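Local atomic coordinates of acetyl-CoA acetyltransferase (Mycobacterium smegmatis, PDB entry 4EGV), a protein that adopts the thiolase fold as a monomer with an additional C-terminal domain, and may have acyltransferase activity. Residues S117-A122 with H386-A391; A201-L206 with E458-R463. All blocks are in the same frame, centred on the assembly; numbering follows the deposited sequence.

In the fold
The two contacts illustrate how one chain uses different chemistry at different depths. Interaction 1 joins helices 117-130 and 383-397 nearer the centre of the chain. It is a buried contact in which one isoleucine methyl lies against an amide, a backbone carbonyl and a proline, and no hydrogen bond passes between its segments. Interaction 2 lies farther out, its centre about 21 Å from the centre of the chain, although four of its six touching residues are buried. There helix 191-206 meets strand 453-463 of the extra C-terminal domain through an arginine-tyrosine hydrogen bond beside a small alanine-threonine contact. The two share no helix or strand, but their segments alternate along the sequence.

Interaction 1. Residues S117-A122 with H386-A391; sequences SPQHLA and HGIAEA
I388 reaches from its helix across to P118 and Q119, and its terminal methyl does nearly all the touching. The apolar part is modest: CB of P118 lies 4.4 Å from CD1 of I388, and A122 turns its own methyl group toward the same side chain a turn later. CG1 of I388 stands anti to the carbonyl carbon (chi1 -59°) and the chain then runs on extended, which carries CD1 well away from its own backbone to the neighbouring helix.

In the thiolase fold, two central helices are buried between layers of sheet, and helices 117-130 and 383-397 fit that description. I388 also touches I22 and L275 on strands of the sheet, while V405 on strand 402-409 is met by both I388 and Q119.

The second kind of contact sets an apolar group against polar ones. CD1 of I388 lies 3.5 Å from NE2 of Q119, over the flat of the amide at its nitrogen end, and 4.0 Å from the backbone O of P118. That carbonyl is already engaged within its helix, accepting from N of A122 at 3.1 Å. The Q119 chain bends at chi2 (66°), turning a face of its amide toward the methyl, and the buried NE2 is satisfied by a hydrogen bond to the hydroxyl of Y420.

Interaction 2. Residues A201-L206 with E458-R463; sequences ARRARL and ETYTVR
R203 and Y460 meet edge to edge: NH2 of the arginine donates to OH of the tyrosine at 2.7 Å, with an N-H...O angle of 133°, so the bond is clearly bent. The hydroxyl is tilted out of the guanidinium plane, whereas NH2 lies in the plane of the ring at its edge, the two planes standing 74° apart. R203 runs extended through its first two torsions and turns at chi3 (68°), which swings the guanidinium round to the tyrosine. CG of Y460 sits between its backbone N and carbonyl carbon, a setting that brings the hydroxyl end of the ring toward the arginine. The other terminal nitrogen of R203, NH1, is held by a salt bridge to D500 and by the carbonyl of L208, so bonds at both terminal nitrogens help fix the group's rotation.

Strand 453-463 belongs to a five-stranded antiparallel sheet, consistent with an OB-type fold for the additional C-terminal domain. A classic beta bulge sets E458 and T459 together opposite I474 of the adjoining strand. Beside it, CB of A201 packs 4.0 Å from CB of T459. OG1 of T459 points away from its own backbone N and toward helix 191-206, where it hydrogen-bonds to the carbonyl of L197.

Interaction 1. Residues S117-A122 with H386-A391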
ATOM      1  N   SER A 117      -2.480  -3.836   5.943  1.00 25.24           N
ATOM      2  CA  SER A 117      -2.582  -4.513   7.223  1.00 26.00           C
ATOM      3  C   SER A 117      -1.610  -4.126   8.315  1.00 25.63           C
ATOM      4  O   SER A 117      -2.040  -4.060   9.469  1.00 25.16           O
ATOM      5  CB  SER A 117      -2.650  -6.028   7.096  1.00 26.52           C
ATOM      6  OG  SER A 117      -1.498  -6.567   6.489  1.00 28.57           O
ATOM      7  N   PRO A 118      -0.320  -3.852   7.982  1.00 25.37           N
ATOM      8  CA  PRO A 118       0.602  -3.455   9.063  1.00 25.26           C
ATOM      9  C   PRO A 118       0.116  -2.202   9.788  1.00 25.19           C
ATOM     10  O   PRO A 118       0.177  -2.120  11.017  1.00 24.76           O
ATOM     11  CB  PRO A 118       1.885  -3.129   8.311  1.00 24.81           C
ATOM     12  CG  PRO A 118       1.750  -3.789   7.055  1.00 24.37           C
ATOM     13  CD  PRO A 118       0.358  -3.834   6.683  1.00 24.61           C
ATOM     14  N   GLN A 119      -0.369  -1.239   9.018  1.00 24.85           N
ATOM     15  CA  GLN A 119      -0.785   0.025   9.588  1.00 25.36           C
ATOM     16  C   GLN A 119      -2.188  -0.049  10.206  1.00 25.26           C
ATOM     17  O   GLN A 119      -2.419   0.534  11.258  1.00 24.68           O
ATOM     18  CB  GLN A 119      -0.587   1.186   8.590  1.00 25.32           C
ATOM     19  CG  GLN A 119      -0.987   2.487   9.079  1.00 24.34           C
ATOM     20  CD  GLN A 119      -0.154   2.944  10.165  1.00 25.30           C
ATOM     21  OE1 GLN A 119      -0.586   2.969  11.298  1.00 28.11           O
ATOM     22  NE2 GLN A 119       1.058   3.326   9.861  1.00 26.04           N
ATOM     23  N   HIS A 120      -3.091  -0.805   9.580  1.00 25.88           N
ATOM     24  CA  HIS A 120      -4.383  -1.148  10.191  1.00 26.90           C
ATOM     25  C   HIS A 120      -4.207  -1.805  11.586  1.00 27.35           C
ATOM     26  O   HIS A 120      -4.901  -1.472  12.552  1.00 27.00           O
ATOM     27  CB  HIS A 120      -5.209  -2.022   9.234  1.00 26.71           C
ATOM     28  CG  HIS A 120      -6.675  -2.108   9.563  1.00 28.88           C
ATOM     29  ND1 HIS A 120      -7.191  -2.971  10.519  1.00 30.84           N
ATOM     30  CD2 HIS A 120      -7.743  -1.488   9.008  1.00 30.86           C
ATOM     31  CE1 HIS A 120      -8.509  -2.848  10.559  1.00 31.77           C
ATOM     32  NE2 HIS A 120      -8.869  -1.947   9.660  1.00 32.39           N
ATOM     33  N   LEU A 121      -3.244  -2.709  11.671  1.00 28.00           N
ATOM     34  CA  LEU A 121      -2.933  -3.446  12.868  1.00 29.19           C
ATOM     35  C   LEU A 121      -2.371  -2.587  13.976  1.00 29.63           C
ATOM     36  O   LEU A 121      -2.797  -2.706  15.136  1.00 29.31           O
ATOM     37  CB  LEU A 121      -1.898  -4.511  12.513  1.00 29.84           C
ATOM     38  CG  LEU A 121      -2.101  -5.989  12.840  1.00 30.60           C
ATOM     39  CD1 LEU A 121      -3.553  -6.402  13.023  1.00 30.54           C
ATOM     40  CD2 LEU A 121      -1.444  -6.739  11.696  1.00 32.59           C
ATOM     41  N   ALA A 122      -1.397  -1.740  13.621  1.00 30.03           N
ATOM     42  CA  ALA A 122      -0.862  -0.790  14.574  1.00 30.68           C
ATOM     43  C   ALA A 122      -1.948   0.155  15.092  1.00 31.35           C
ATOM     44  O   ALA A 122      -2.011   0.408  16.256  1.00 31.32           O
ATOM     45  CB  ALA A 122       0.287  -0.025  13.985  1.00 30.60           C
ATOM     46  N   HIS A 386       8.022  -2.148   7.301  1.00 28.71           N
ATOM     47  CA  HIS A 386       9.309  -1.546   7.088  1.00 27.69           C
ATOM     48  C   HIS A 386       9.244   0.013   7.078  1.00 26.38           C
ATOM     49  O   HIS A 386      10.103   0.672   7.622  1.00 24.37           O
ATOM     50  CB  HIS A 386       9.897  -2.114   5.788  1.00 27.56           C
ATOM     51  CG  HIS A 386      10.211  -3.573   5.881  1.00 28.22           C
ATOM     52  ND1 HIS A 386      11.344  -4.044   6.507  1.00 27.50           N
ATOM     53  CD2 HIS A 386       9.520  -4.664   5.468  1.00 26.95           C
ATOM     54  CE1 HIS A 386      11.352  -5.359   6.457  1.00 26.25           C
ATOM     55  NE2 HIS A 386      10.262  -5.757   5.827  1.00 25.49           N
ATOM     56  N   GLY A 387       8.204   0.544   6.440  1.00 25.74           N
ATOM     57  CA  GLY A 387       7.831   1.939   6.486  1.00 25.68           C
ATOM     58  C   GLY A 387       7.669   2.489   7.887  1.00 25.64           C
ATOM     59  O   GLY A 387       8.289   3.489   8.235  1.00 24.72           O
ATOM     60  N   ILE A 388       6.842   1.817   8.678  1.00 25.35           N
ATOM     61  CA  ILE A 388       6.659   2.135  10.078  1.00 25.89           C
ATOM     62  C   ILE A 388       7.965   2.088  10.868  1.00 26.94           C
ATOM     63  O   ILE A 388       8.240   2.976  11.684  1.00 27.17           O
ATOM     64  CB  ILE A 388       5.571   1.259  10.731  1.00 25.48           C
ATOM     65  CG1 ILE A 388       4.251   1.457   9.995  1.00 25.71           C
ATOM     66  CG2 ILE A 388       5.411   1.571  12.195  1.00 22.50           C
ATOM     67  CD1 ILE A 388       3.103   0.523  10.389  1.00 23.49           C
ATOM     68  N   ALA A 389       8.762   1.055  10.649  1.00 27.79           N
ATOM     69  CA  ALA A 389      10.032   0.964  11.333  1.00 28.91           C
ATOM     70  C   ALA A 389      10.936   2.153  10.972  1.00 29.75           C
ATOM     71  O   ALA A 389      11.479   2.769  11.854  1.00 29.58           O
ATOM     72  CB  ALA A 389      10.704  -0.370  11.102  1.00 28.05           C
ATOM     73  N   GLU A 390      11.042   2.496   9.698  1.00 31.05           N
ATOM     74  CA  GLU A 390      11.858   3.622   9.268  1.00 33.09           C
ATOM     75  C   GLU A 390      11.348   4.969   9.797  1.00 33.20           C
ATOM     76  O   GLU A 390      12.154   5.813  10.196  1.00 32.44           O
ATOM     77  CB  GLU A 390      12.014   3.702   7.741  1.00 33.44           C
ATOM     78  CG  GLU A 390      12.942   2.719   7.091  1.00 37.62           C
ATOM     79  CD  GLU A 390      14.300   2.517   7.777  1.00 43.17           C
ATOM     80  OE1 GLU A 390      14.751   3.375   8.584  1.00 45.28           O
ATOM     81  OE2 GLU A 390      14.928   1.461   7.486  1.00 43.27           O
ATOM     82  N   ALA A 391      10.022   5.151   9.764  1.00 33.62           N
ATOM     83  CA  ALA A 391       9.333   6.284  10.392  1.00 33.71           C
ATOM     84  C   ALA A 391       9.672   6.451  11.832  1.00 34.05           C
ATOM     85  O   ALA A 391      10.005   7.533  12.239  1.00 33.76           O
ATOM     86  CB  ALA A 391       7.846   6.173  10.252  1.00 33.30           C
TER

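Interaction 2. Residues A201-L206 with E458-R463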
ATOM      1  N   ALA A 201      -6.930   5.225 -16.557  1.00 40.16           N
ATOM      2  CA  ALA A 201      -8.072   6.076 -16.190  1.00 41.18           C
ATOM      3  C   ALA A 201      -7.668   7.475 -15.652  1.00 41.88           C
ATOM      4  O   ALA A 201      -8.384   8.455 -15.870  1.00 41.83           O
ATOM      5  CB  ALA A 201      -8.996   5.355 -15.240  1.00 40.36           C
ATOM      6  N   ARG A 202      -6.529   7.553 -14.967  1.00 42.59           N
ATOM      7  CA  ARG A 202      -6.007   8.805 -14.446  1.00 43.56           C
ATOM      8  C   ARG A 202      -5.383   9.602 -15.581  1.00 44.57           C
ATOM      9  O   ARG A 202      -5.423  10.832 -15.607  1.00 44.59           O
ATOM     10  CB  ARG A 202      -4.972   8.537 -13.357  1.00 43.50           C
ATOM     11  CG  ARG A 202      -4.409   9.759 -12.701  1.00 42.52           C
ATOM     12  CD  ARG A 202      -3.355   9.448 -11.693  1.00 42.17           C
ATOM     13  NE  ARG A 202      -2.717  10.676 -11.248  1.00 42.60           N
ATOM     14  CZ  ARG A 202      -1.634  11.217 -11.807  1.00 42.53           C
ATOM     15  NH1 ARG A 202      -1.047  10.606 -12.819  1.00 41.00           N
ATOM     16  NH2 ARG A 202      -1.134  12.370 -11.345  1.00 40.82           N
ATOM     17  N   ARG A 203      -4.808   8.886 -16.531  1.00 45.67           N
ATOM     18  CA  ARG A 203      -4.276   9.529 -17.717  1.00 46.97           C
ATOM     19  C   ARG A 203      -5.367  10.210 -18.545  1.00 47.81           C
ATOM     20  O   ARG A 203      -5.146  11.295 -19.088  1.00 47.52           O
ATOM     21  CB  ARG A 203      -3.489   8.549 -18.574  1.00 46.80           C
ATOM     22  CG  ARG A 203      -2.817   9.235 -19.730  1.00 47.00           C
ATOM     23  CD  ARG A 203      -2.006   8.347 -20.596  1.00 47.65           C
ATOM     24  NE  ARG A 203      -2.814   7.391 -21.342  1.00 48.38           N
ATOM     25  CZ  ARG A 203      -3.443   7.644 -22.479  1.00 47.59           C
ATOM     26  NH1 ARG A 203      -3.375   8.830 -23.001  1.00 48.31           N
ATOM     27  NH2 ARG A 203      -4.134   6.704 -23.093  1.00 47.67           N
ATOM     28  N   ALA A 204      -6.527   9.558 -18.637  1.00 49.18           N
ATOM     29  CA  ALA A 204      -7.729  10.127 -19.256  1.00 50.37           C
ATOM     30  C   ALA A 204      -8.149  11.439 -18.617  1.00 51.24           C
ATOM     31  O   ALA A 204      -8.158  12.457 -19.281  1.00 51.44           O
ATOM     32  CB  ALA A 204      -8.866   9.135 -19.204  1.00 50.30           C
ATOM     33  N   ARG A 205      -8.469  11.412 -17.323  1.00 52.24           N
ATOM     34  CA  ARG A 205      -8.866  12.617 -16.597  1.00 53.18           C
ATOM     35  C   ARG A 205      -7.881  13.788 -16.722  1.00 53.29           C
ATOM     36  O   ARG A 205      -8.312  14.909 -16.882  1.00 53.62           O
ATOM     37  CB  ARG A 205      -9.183  12.330 -15.129  1.00 53.29           C
ATOM     38  CG  ARG A 205      -9.896  13.498 -14.454  1.00 55.26           C
ATOM     39  CD  ARG A 205      -9.913  13.408 -12.954  1.00 57.79           C
ATOM     40  NE  ARG A 205      -8.595  13.559 -12.332  1.00 59.24           N
ATOM     41  CZ  ARG A 205      -7.903  12.558 -11.801  1.00 60.08           C
ATOM     42  NH1 ARG A 205      -8.384  11.320 -11.838  1.00 60.61           N
ATOM     43  NH2 ARG A 205      -6.724  12.787 -11.248  1.00 59.03           N
ATOM     44  N   LEU A 206      -6.580  13.536 -16.649  1.00 53.23           N
ATOM     45  CA  LEU A 206      -5.591  14.591 -16.773  1.00 53.13           C
ATOM     46  C   LEU A 206      -5.365  15.048 -18.200  1.00 53.12           C
ATOM     47  O   LEU A 206      -4.676  16.038 -18.435  1.00 52.46           O
ATOM     48  CB  LEU A 206      -4.259  14.128 -16.217  1.00 53.26           C
ATOM     49  CG  LEU A 206      -4.072  14.014 -14.716  1.00 53.68           C
ATOM     50  CD1 LEU A 206      -2.606  13.781 -14.418  1.00 54.49           C
ATOM     51  CD2 LEU A 206      -4.631  15.211 -13.939  1.00 54.01           C
ATOM     52  N   GLU A 458     -13.548   3.646 -21.702  1.00 47.28           N
ATOM     53  CA  GLU A 458     -13.262   4.547 -20.587  1.00 46.47           C
ATOM     54  C   GLU A 458     -11.823   4.366 -20.119  1.00 45.21           C
ATOM     55  O   GLU A 458     -11.122   5.337 -19.839  1.00 45.04           O
ATOM     56  CB  GLU A 458     -14.264   4.380 -19.434  1.00 46.69           C
ATOM     57  CG  GLU A 458     -14.237   5.556 -18.466  1.00 48.09           C
ATOM     58  CD  GLU A 458     -15.123   5.375 -17.256  1.00 49.05           C
ATOM     59  OE1 GLU A 458     -15.883   4.395 -17.218  1.00 49.28           O
ATOM     60  OE2 GLU A 458     -15.045   6.200 -16.332  1.00 48.47           O
ATOM     61  N   THR A 459     -11.406   3.106 -20.061  1.00 43.80           N
ATOM     62  CA  THR A 459     -10.036   2.732 -19.741  1.00 42.28           C
ATOM     63  C   THR A 459      -9.713   1.334 -20.302  1.00 41.23           C
ATOM     64  O   THR A 459     -10.582   0.609 -20.767  1.00 40.29           O
ATOM     65  CB  THR A 459      -9.753   2.863 -18.232  1.00 42.13           C
ATOM     66  OG1 THR A 459      -8.365   2.651 -17.970  1.00 41.09           O
ATOM     67  CG2 THR A 459     -10.594   1.902 -17.443  1.00 42.36           C
ATOM     68  N   TYR A 460      -8.439   0.990 -20.272  1.00 40.36           N
ATOM     69  CA  TYR A 460      -7.911  -0.147 -20.991  1.00 39.39           C
ATOM     70  C   TYR A 460      -6.578  -0.570 -20.376  1.00 38.94           C
ATOM     71  O   TYR A 460      -5.906   0.186 -19.662  1.00 38.14           O
ATOM     72  CB  TYR A 460      -7.696   0.221 -22.476  1.00 39.12           C
ATOM     73  CG  TYR A 460      -6.595   1.249 -22.698  1.00 38.91           C
ATOM     74  CD1 TYR A 460      -5.302   0.859 -23.058  1.00 38.26           C
ATOM     75  CD2 TYR A 460      -6.847   2.612 -22.529  1.00 39.03           C
ATOM     76  CE1 TYR A 460      -4.290   1.788 -23.243  1.00 38.01           C
ATOM     77  CE2 TYR A 460      -5.836   3.563 -22.715  1.00 39.56           C
ATOM     78  CZ  TYR A 460      -4.550   3.140 -23.079  1.00 38.36           C
ATOM     79  OH  TYR A 460      -3.547   4.068 -23.258  1.00 36.64           O
ATOM     80  N   THR A 461      -6.199  -1.798 -20.670  1.00 38.83           N
ATOM     81  CA  THR A 461      -4.811  -2.198 -20.538  1.00 38.82           C
ATOM     82  C   THR A 461      -4.484  -3.257 -21.600  1.00 38.88           C
ATOM     83  O   THR A 461      -5.385  -3.760 -22.270  1.00 38.15           O
ATOM     84  CB  THR A 461      -4.500  -2.661 -19.089  1.00 38.94           C
ATOM     85  OG1 THR A 461      -3.102  -2.941 -18.951  1.00 37.54           O
ATOM     86  CG2 THR A 461      -5.348  -3.845 -18.699  1.00 37.99           C
ATOM     87  N   VAL A 462      -3.204  -3.560 -21.776  1.00 38.98           N
ATOM     88  CA  VAL A 462      -2.810  -4.605 -22.696  1.00 39.20           C
ATOM     89  C   VAL A 462      -1.847  -5.564 -22.003  1.00 39.91           C
ATOM     90  O   VAL A 462      -0.959  -5.140 -21.257  1.00 40.16           O
ATOM     91  CB  VAL A 462      -2.143  -4.029 -23.956  1.00 39.28           C
ATOM     92  CG1 VAL A 462      -1.883  -5.147 -24.983  1.00 38.81           C
ATOM     93  CG2 VAL A 462      -2.985  -2.954 -24.578  1.00 37.76           C
ATOM     94  N   ARG A 463      -2.016  -6.858 -22.242  1.00 40.31           N
ATOM     95  CA  ARG A 463      -1.054  -7.837 -21.733  1.00 40.84           C
ATOM     96  C   ARG A 463      -0.031  -8.176 -22.795  1.00 40.40           C
ATOM     97  O   ARG A 463      -0.356  -8.791 -23.787  1.00 39.99           O
ATOM     98  CB  ARG A 463      -1.742  -9.113 -21.280  1.00 41.14           C
ATOM     99  CG  ARG A 463      -2.880  -8.909 -20.314  1.00 43.96           C
ATOM    100  CD  ARG A 463      -3.101 -10.123 -19.454  1.00 48.66           C
ATOM    101  NE  ARG A 463      -1.859 -10.423 -18.754  1.00 52.59           N
ATOM    102  CZ  ARG A 463      -1.764 -10.955 -17.540  1.00 52.23           C
ATOM    103  NH1 ARG A 463      -2.850 -11.284 -16.830  1.00 52.03           N
ATOM    104  NH2 ARG A 463      -0.564 -11.148 -17.041  1.00 50.60           N
TER